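Local coordinates for beta-N-acetylhexosaminidase (PDB 5BU9), which probably hydrolyses terminal non-reducing N-acetyl-D-hexosamine residues from N-acetyl-beta-D-hexosaminides, as a member of glycosyl hydrolase family 3, at residues I221-V234 against F261-Q275. Residues are numbered along the deposited sequence; the frame is centred on the assembly and turned at random.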
ATOM      1  N   ILE A 221       0.350  -5.053 -13.567  1.00 44.24           N
ATOM      2  CA  ILE A 221       0.670  -3.771 -14.169  1.00 49.21           C
ATOM      3  C   ILE A 221       0.086  -3.681 -15.591  1.00 45.38           C
ATOM      4  O   ILE A 221      -0.518  -2.676 -15.958  1.00 48.65           O
ATOM      5  CB  ILE A 221       2.192  -3.561 -14.173  1.00 39.99           C
ATOM      6  CG1 ILE A 221       2.692  -3.458 -12.730  1.00 36.27           C
ATOM      7  CG2 ILE A 221       2.565  -2.348 -15.064  1.00 37.08           C
ATOM      8  CD1 ILE A 221       4.134  -3.798 -12.561  1.00 33.01           C
ATOM      9  N   ASP A 222       0.263  -4.739 -16.377  1.00 45.48           N
ATOM     10  CA  ASP A 222      -0.238  -4.768 -17.752  1.00 54.24           C
ATOM     11  C   ASP A 222      -1.742  -4.701 -17.778  1.00 52.07           C
ATOM     12  O   ASP A 222      -2.333  -4.174 -18.721  1.00 46.15           O
ATOM     13  CB  ASP A 222       0.225  -6.024 -18.498  1.00 44.46           C
ATOM     14  CG  ASP A 222       1.707  -5.991 -18.823  1.00 61.30           C
ATOM     15  OD1 ASP A 222       2.326  -4.902 -18.663  1.00 51.78           O
ATOM     16  OD2 ASP A 222       2.246  -7.052 -19.216  1.00 57.81           O
ATOM     17  N   ALA A 223      -2.367  -5.238 -16.740  1.00 45.54           N
ATOM     18  CA  ALA A 223      -3.816  -5.239 -16.699  1.00 60.28           C
ATOM     19  C   ALA A 223      -4.346  -3.943 -16.097  1.00 66.42           C
ATOM     20  O   ALA A 223      -5.532  -3.829 -15.880  1.00 42.85           O
ATOM     21  CB  ALA A 223      -4.333  -6.437 -15.923  1.00 42.90           C
ATOM     22  N   GLY A 224      -3.474  -2.975 -15.828  1.00 46.51           N
ATOM     23  CA  GLY A 224      -3.922  -1.633 -15.515  1.00 40.66           C
ATOM     24  C   GLY A 224      -3.697  -1.118 -14.090  1.00 58.10           C
ATOM     25  O   GLY A 224      -4.223  -0.063 -13.736  1.00 42.84           O
ATOM     26  N   ALA A 225      -2.922  -1.846 -13.281  1.00 44.08           N
ATOM     27  CA  ALA A 225      -2.645  -1.460 -11.892  1.00 60.51           C
ATOM     28  C   ALA A 225      -2.168  -0.001 -11.789  1.00 45.85           C
ATOM     29  O   ALA A 225      -1.317   0.418 -12.561  1.00 44.86           O
ATOM     30  CB  ALA A 225      -1.612  -2.392 -11.291  1.00 36.63           C
ATOM     31  N   ALA A 226      -2.730   0.757 -10.849  1.00 39.50           N
ATOM     32  CA  ALA A 226      -2.459   2.188 -10.707  1.00 39.59           C
ATOM     33  C   ALA A 226      -1.583   2.471  -9.491  1.00 39.02           C
ATOM     34  O   ALA A 226      -1.055   3.574  -9.346  1.00 39.86           O
ATOM     35  CB  ALA A 226      -3.767   2.959 -10.593  1.00 34.59           C
ATOM     36  N   PHE A 227      -1.507   1.481  -8.600  1.00 33.85           N
ATOM     37  CA  PHE A 227      -0.722   1.530  -7.352  1.00 34.10           C
ATOM     38  C   PHE A 227      -0.024   0.191  -7.164  1.00 36.73           C
ATOM     39  O   PHE A 227      -0.629  -0.882  -7.352  1.00 35.88           O
ATOM     40  CB  PHE A 227      -1.591   1.788  -6.104  1.00 35.79           C
ATOM     41  CG  PHE A 227      -2.301   3.120  -6.093  1.00 39.03           C
ATOM     42  CD1 PHE A 227      -3.454   3.317  -6.849  1.00 43.40           C
ATOM     43  CD2 PHE A 227      -1.836   4.167  -5.285  1.00 33.94           C
ATOM     44  CE1 PHE A 227      -4.125   4.549  -6.841  1.00 36.27           C
ATOM     45  CE2 PHE A 227      -2.484   5.411  -5.269  1.00 34.90           C
ATOM     46  CZ  PHE A 227      -3.635   5.612  -6.053  1.00 36.78           C
ATOM     47  N   VAL A 228       1.240   0.256  -6.768  1.00 32.24           N
ATOM     48  CA  VAL A 228       2.011  -0.923  -6.394  1.00 35.25           C
ATOM     49  C   VAL A 228       2.628  -0.674  -5.026  1.00 40.79           C
ATOM     50  O   VAL A 228       3.213   0.391  -4.785  1.00 33.57           O
ATOM     51  CB  VAL A 228       3.108  -1.251  -7.428  1.00 36.40           C
ATOM     52  CG1 VAL A 228       3.990  -2.363  -6.896  1.00 32.58           C
ATOM     53  CG2 VAL A 228       2.487  -1.610  -8.805  1.00 29.56           C
HETATM   54  N   MSE A 229       2.525  -1.658  -4.142  1.00 30.67           N
HETATM   55  CA  MSE A 229       3.213  -1.595  -2.844  1.00 33.13           C
HETATM   56  C   MSE A 229       4.500  -2.433  -2.832  1.00 28.93           C
HETATM   57  O   MSE A 229       4.535  -3.558  -3.333  1.00 32.32           O
HETATM   58  CB  MSE A 229       2.292  -2.048  -1.703  1.00 24.20           C
HETATM   59  CG  MSE A 229       3.002  -2.131  -0.375  1.00 30.99           C
HETATM   60 SE   MSE A 229       1.845  -2.752   1.068  0.70 36.21          SE
HETATM   61  CE  MSE A 229       0.774  -1.191   1.278  1.00 24.65           C
ATOM     62  N   THR A 230       5.556  -1.871  -2.263  1.00 30.56           N
ATOM     63  CA  THR A 230       6.849  -2.539  -2.155  1.00 26.86           C
ATOM     64  C   THR A 230       7.028  -3.202  -0.773  1.00 35.59           C
ATOM     65  O   THR A 230       6.515  -2.708   0.244  1.00 36.51           O
ATOM     66  CB  THR A 230       7.999  -1.544  -2.375  1.00 36.26           C
ATOM     67  OG1 THR A 230       7.817  -0.456  -1.462  1.00 25.96           O
ATOM     68  CG2 THR A 230       8.035  -1.008  -3.854  1.00 24.62           C
ATOM     69  N   SER A 231       7.745  -4.328  -0.791  1.00 26.61           N
ATOM     70  CA  SER A 231       8.277  -5.078   0.345  1.00 33.01           C
ATOM     71  C   SER A 231       9.454  -4.381   1.039  1.00 29.69           C
ATOM     72  O   SER A 231      10.182  -3.634   0.388  1.00 34.38           O
ATOM     73  CB  SER A 231       8.752  -6.432  -0.182  1.00 25.86           C
ATOM     74  OG  SER A 231       9.466  -7.184   0.754  1.00 40.28           O
ATOM     75  N   THR A 232       9.681  -4.664   2.330  1.00 26.50           N
ATOM     76  CA  THR A 232      10.889  -4.149   2.978  1.00 23.54           C
ATOM     77  C   THR A 232      11.942  -5.240   3.163  1.00 34.40           C
ATOM     78  O   THR A 232      12.992  -4.987   3.719  1.00 25.08           O
ATOM     79  CB  THR A 232      10.624  -3.520   4.343  1.00 31.19           C
ATOM     80  OG1 THR A 232       9.968  -4.468   5.164  1.00 25.10           O
ATOM     81  CG2 THR A 232       9.772  -2.253   4.224  1.00 26.24           C
ATOM     82  N   ALA A 233      11.669  -6.443   2.679  1.00 27.80           N
ATOM     83  CA  ALA A 233      12.639  -7.535   2.718  1.00 27.32           C
ATOM     84  C   ALA A 233      13.886  -7.187   1.906  1.00 36.37           C
ATOM     85  O   ALA A 233      13.828  -6.359   1.002  1.00 29.34           O
ATOM     86  CB  ALA A 233      12.001  -8.826   2.184  1.00 22.38           C
ATOM     87  N   VAL A 234      15.013  -7.816   2.226  1.00 24.24           N
ATOM     88  CA  VAL A 234      16.222  -7.642   1.421  1.00 26.01           C
ATOM     89  C   VAL A 234      16.282  -8.794   0.434  1.00 31.19           C
ATOM     90  O   VAL A 234      16.179  -9.949   0.839  1.00 35.97           O
ATOM     91  CB  VAL A 234      17.481  -7.592   2.283  1.00 23.66           C
ATOM     92  CG1 VAL A 234      18.657  -7.484   1.386  1.00 22.95           C
ATOM     93  CG2 VAL A 234      17.443  -6.374   3.229  1.00 23.20           C
ATOM     94  N   PHE A 261       6.057   0.339 -14.943  1.00 42.65           N
ATOM     95  CA  PHE A 261       5.011   0.903 -14.088  1.00 44.30           C
ATOM     96  C   PHE A 261       5.165   2.428 -13.966  1.00 41.43           C
ATOM     97  O   PHE A 261       6.224   2.938 -13.587  1.00 47.94           O
ATOM     98  CB  PHE A 261       5.023   0.234 -12.711  1.00 28.22           C
ATOM     99  CG  PHE A 261       3.955   0.759 -11.767  1.00 44.35           C
ATOM    100  CD1 PHE A 261       2.611   0.603 -12.059  1.00 31.34           C
ATOM    101  CD2 PHE A 261       4.306   1.412 -10.587  1.00 45.35           C
ATOM    102  CE1 PHE A 261       1.626   1.085 -11.189  1.00 54.87           C
ATOM    103  CE2 PHE A 261       3.331   1.908  -9.718  1.00 36.16           C
ATOM    104  CZ  PHE A 261       1.985   1.736 -10.021  1.00 32.51           C
ATOM    105  N   ASP A 262       4.084   3.131 -14.288  1.00 38.58           N
ATOM    106  CA  ASP A 262       3.994   4.599 -14.295  1.00 45.51           C
ATOM    107  C   ASP A 262       3.189   5.206 -13.136  1.00 40.42           C
ATOM    108  O   ASP A 262       3.103   6.439 -13.015  1.00 52.54           O
ATOM    109  CB  ASP A 262       3.340   5.077 -15.609  1.00 61.58           C
ATOM    110  CG  ASP A 262       4.283   5.016 -16.785  1.00 91.70           C
ATOM    111  OD1 ASP A 262       5.517   5.055 -16.556  1.00 87.70           O
ATOM    112  OD2 ASP A 262       3.789   4.939 -17.937  1.00 91.11           O
ATOM    113  N   GLY A 263       2.558   4.353 -12.327  1.00 41.91           N
ATOM    114  CA  GLY A 263       1.608   4.809 -11.326  1.00 35.34           C
ATOM    115  C   GLY A 263       2.280   5.087 -10.002  1.00 42.27           C
ATOM    116  O   GLY A 263       3.464   5.447  -9.956  1.00 38.31           O
ATOM    117  N   VAL A 264       1.532   4.899  -8.923  1.00 32.85           N
ATOM    118  CA  VAL A 264       1.962   5.301  -7.604  1.00 31.46           C
ATOM    119  C   VAL A 264       2.564   4.129  -6.831  1.00 37.97           C
ATOM    120  O   VAL A 264       1.943   3.053  -6.729  1.00 33.57           O
ATOM    121  CB  VAL A 264       0.782   5.920  -6.853  1.00 47.56           C
ATOM    122  CG1 VAL A 264       1.095   6.043  -5.388  1.00 30.72           C
ATOM    123  CG2 VAL A 264       0.404   7.273  -7.484  1.00 32.19           C
ATOM    124  N   VAL A 265       3.783   4.322  -6.325  1.00 29.64           N
ATOM    125  CA  VAL A 265       4.480   3.324  -5.525  1.00 29.50           C
ATOM    126  C   VAL A 265       4.260   3.629  -4.036  1.00 38.60           C
ATOM    127  O   VAL A 265       4.570   4.725  -3.573  1.00 31.34           O
ATOM    128  CB  VAL A 265       5.988   3.284  -5.827  1.00 31.72           C
ATOM    129  CG1 VAL A 265       6.695   2.367  -4.825  1.00 27.60           C
ATOM    130  CG2 VAL A 265       6.240   2.836  -7.253  1.00 32.29           C
ATOM    131  N   VAL A 266       3.736   2.652  -3.303  1.00 30.84           N
ATOM    132  CA  VAL A 266       3.432   2.780  -1.872  1.00 33.28           C
ATOM    133  C   VAL A 266       4.373   1.882  -1.100  1.00 33.36           C
ATOM    134  O   VAL A 266       4.595   0.746  -1.518  1.00 34.74           O
ATOM    135  CB  VAL A 266       1.965   2.409  -1.597  1.00 32.14           C
ATOM    136  CG1 VAL A 266       1.552   2.702  -0.136  1.00 26.96           C
ATOM    137  CG2 VAL A 266       1.096   3.159  -2.566  1.00 28.26           C
ATOM    138  N   THR A 267       4.968   2.374  -0.012  1.00 26.10           N
ATOM    139  CA  THR A 267       5.748   1.482   0.853  1.00 25.62           C
ATOM    140  C   THR A 267       4.814   0.575   1.631  1.00 31.69           C
ATOM    141  O   THR A 267       3.638   0.900   1.861  1.00 35.07           O
ATOM    142  CB  THR A 267       6.635   2.211   1.903  1.00 26.33           C
ATOM    143  OG1 THR A 267       5.793   2.923   2.821  1.00 29.88           O
ATOM    144  CG2 THR A 267       7.626   3.162   1.250  1.00 27.64           C
ATOM    145  N   ASP A 268       5.346  -0.566   2.053  1.00 27.00           N
ATOM    146  CA  ASP A 268       4.752  -1.302   3.160  1.00 25.11           C
ATOM    147  C   ASP A 268       4.826  -0.350   4.399  1.00 28.57           C
ATOM    148  O   ASP A 268       5.549   0.660   4.389  1.00 33.16           O
ATOM    149  CB  ASP A 268       5.505  -2.623   3.367  1.00 26.65           C
ATOM    150  CG  ASP A 268       4.780  -3.596   4.306  1.00 46.65           C
ATOM    151  OD1 ASP A 268       3.735  -3.246   4.899  1.00 32.17           O
ATOM    152  OD2 ASP A 268       5.297  -4.719   4.476  1.00 33.36           O
ATOM    153  N   ASP A 269       4.055  -0.609   5.438  1.00 25.14           N
ATOM    154  CA  ASP A 269       4.156   0.230   6.626  1.00 30.03           C
ATOM    155  C   ASP A 269       5.593   0.342   7.115  1.00 39.34           C
ATOM    156  O   ASP A 269       6.207  -0.679   7.357  1.00 31.24           O
ATOM    157  CB  ASP A 269       3.326  -0.329   7.782  1.00 36.32           C
ATOM    158  CG  ASP A 269       3.689   0.352   9.082  1.00 74.99           C
ATOM    159  OD1 ASP A 269       3.346   1.552   9.199  1.00 31.79           O
ATOM    160  OD2 ASP A 269       4.396  -0.270   9.922  1.00 71.95           O
ATOM    161  N   VAL A 270       6.140   1.548   7.277  1.00 24.29           N
ATOM    162  CA  VAL A 270       7.510   1.667   7.791  1.00 23.88           C
ATOM    163  C   VAL A 270       7.526   2.220   9.215  1.00 27.94           C
ATOM    164  O   VAL A 270       8.595   2.467   9.780  1.00 31.31           O
ATOM    165  CB  VAL A 270       8.375   2.542   6.874  1.00 23.53           C
ATOM    166  CG1 VAL A 270       8.575   1.836   5.527  1.00 23.46           C
ATOM    167  CG2 VAL A 270       7.737   3.957   6.700  1.00 24.28           C
ATOM    168  N   SER A 271       6.347   2.453   9.781  1.00 24.59           N
ATOM    169  CA  SER A 271       6.234   3.105  11.091  1.00 25.01           C
ATOM    170  C   SER A 271       6.723   2.209  12.235  1.00 27.97           C
ATOM    171  O   SER A 271       7.444   2.693  13.095  1.00 34.63           O
ATOM    172  CB  SER A 271       4.787   3.574  11.365  1.00 25.60           C
ATOM    173  OG  SER A 271       3.907   2.524  11.739  1.00 31.05           O
ATOM    174  N   ALA A 272       6.338   0.925  12.267  1.00 25.65           N
ATOM    175  CA  ALA A 272       6.699   0.079  13.406  1.00 26.18           C
ATOM    176  C   ALA A 272       7.320  -1.276  13.011  1.00 32.34           C
ATOM    177  O   ALA A 272       7.857  -1.992  13.865  1.00 31.75           O
ATOM    178  CB  ALA A 272       5.471  -0.145  14.300  1.00 27.17           C
ATOM    179  N   ALA A 273       7.239  -1.628  11.734  1.00 31.47           N
ATOM    180  CA  ALA A 273       7.832  -2.863  11.220  1.00 33.00           C
ATOM    181  C   ALA A 273       9.306  -3.000  11.635  1.00 25.10           C
ATOM    182  O   ALA A 273      10.145  -2.109  11.337  1.00 27.89           O
ATOM    183  CB  ALA A 273       7.697  -2.908   9.697  1.00 24.84           C
ATOM    184  N   GLU A 274       9.608  -4.103  12.307  1.00 25.55           N
ATOM    185  CA  GLU A 274      10.905  -4.304  12.916  1.00 25.61           C
ATOM    186  C   GLU A 274      12.010  -4.222  11.871  1.00 34.00           C
ATOM    187  O   GLU A 274      13.083  -3.745  12.165  1.00 25.40           O
ATOM    188  CB  GLU A 274      10.975  -5.652  13.635  1.00 31.42           C
ATOM    189  CG  GLU A 274      12.241  -5.862  14.457  1.00 29.91           C
ATOM    190  CD  GLU A 274      12.384  -4.857  15.624  1.00 42.49           C
ATOM    191  OE1 GLU A 274      11.401  -4.122  15.954  1.00 50.94           O
ATOM    192  OE2 GLU A 274      13.489  -4.808  16.207  1.00 46.50           O
ATOM    193  N   GLN A 275      11.713  -4.649  10.644  1.00 28.59           N
ATOM    194  CA  GLN A 275      12.701  -4.724   9.589  1.00 24.14           C
ATOM    195  C   GLN A 275      13.341  -3.352   9.303  1.00 32.10           C
ATOM    196  O   GLN A 275      14.485  -3.291   8.869  1.00 28.84           O
ATOM    197  CB  GLN A 275      12.065  -5.274   8.320  1.00 24.04           C
ATOM    198  CG  GLN A 275      12.967  -5.144   7.072  1.00 23.73           C
ATOM    199  CD  GLN A 275      13.927  -6.320   6.935  1.00 32.01           C
ATOM    200  OE1 GLN A 275      14.120  -7.093   7.895  1.00 28.32           O
ATOM    201  NE2 GLN A 275      14.516  -6.487   5.737  1.00 23.84           N
TER
HETATM  202  O   HOH W   1       7.605  -5.916   3.869  1.00 32.81           O
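Phe-261 and Val-228 pack ring against methyl where two neighbouring parallel strands begin. The valine sets CG2 squarely over one face of the ring, 3.6 Å from the centroid of Phe-261, a CH-pi contact; the backbone N of Gly-263 lies over the opposite face, a sandwich that suits a flat residue. With CG anti to the backbone N (chi1 -180°), Phe-261 reaches across to the other strand and brings its rim against backbone: CE1 comes to 3.3 Å from Ala-225 O. Ile-221, on the last turn of helix 212-222, runs roughly perpendicular to the phenylalanine, and Leu-255 of helix 248-258 touches both, apolar surroundings for an apolar ring. A leucine in place of Phe-261 would probably leave Val-228 CG2 without its aromatic face and open a gap against the backbone of Ala-225 and Ala-226. Gly-263 fits because any CB would collide with Ala-226 O.

Strands 227-230 and 264-267 are joined by a ladder of backbone hydrogen bonds, among them the nearly straight Val-266 N to Val-228 O (2.8 Å, N-H...O 171°). On the face bearing Phe-227, that ring lies alongside Val-264, CD2 3.5 Å from CG1, and meets Val-266 CG2 at its edge. Selenomethionine Met-229 follows on this face, where a turn at chi3 (-73°) brings CE to 3.6 Å from Thr-267 O.

Beyond the strands, Gln-275 lies antiparallel to Thr-232; its NE2 donates to Thr-232 O (2.9 Å) and OE1 accepts from Val-202 N, linking three pieces of chain. A water bridges Thr-232 N and Asp-268 OD2, while OD1 is hydrogen-bonded to a glycerol, probably from the crystallisation liquor. The arrangement is that of adjacent TIM-barrel strands, linked by a right-handed beta-alpha-beta crossover through helix 248-258, with polar loops at their C-terminal ends, where such barrels carry their active sites.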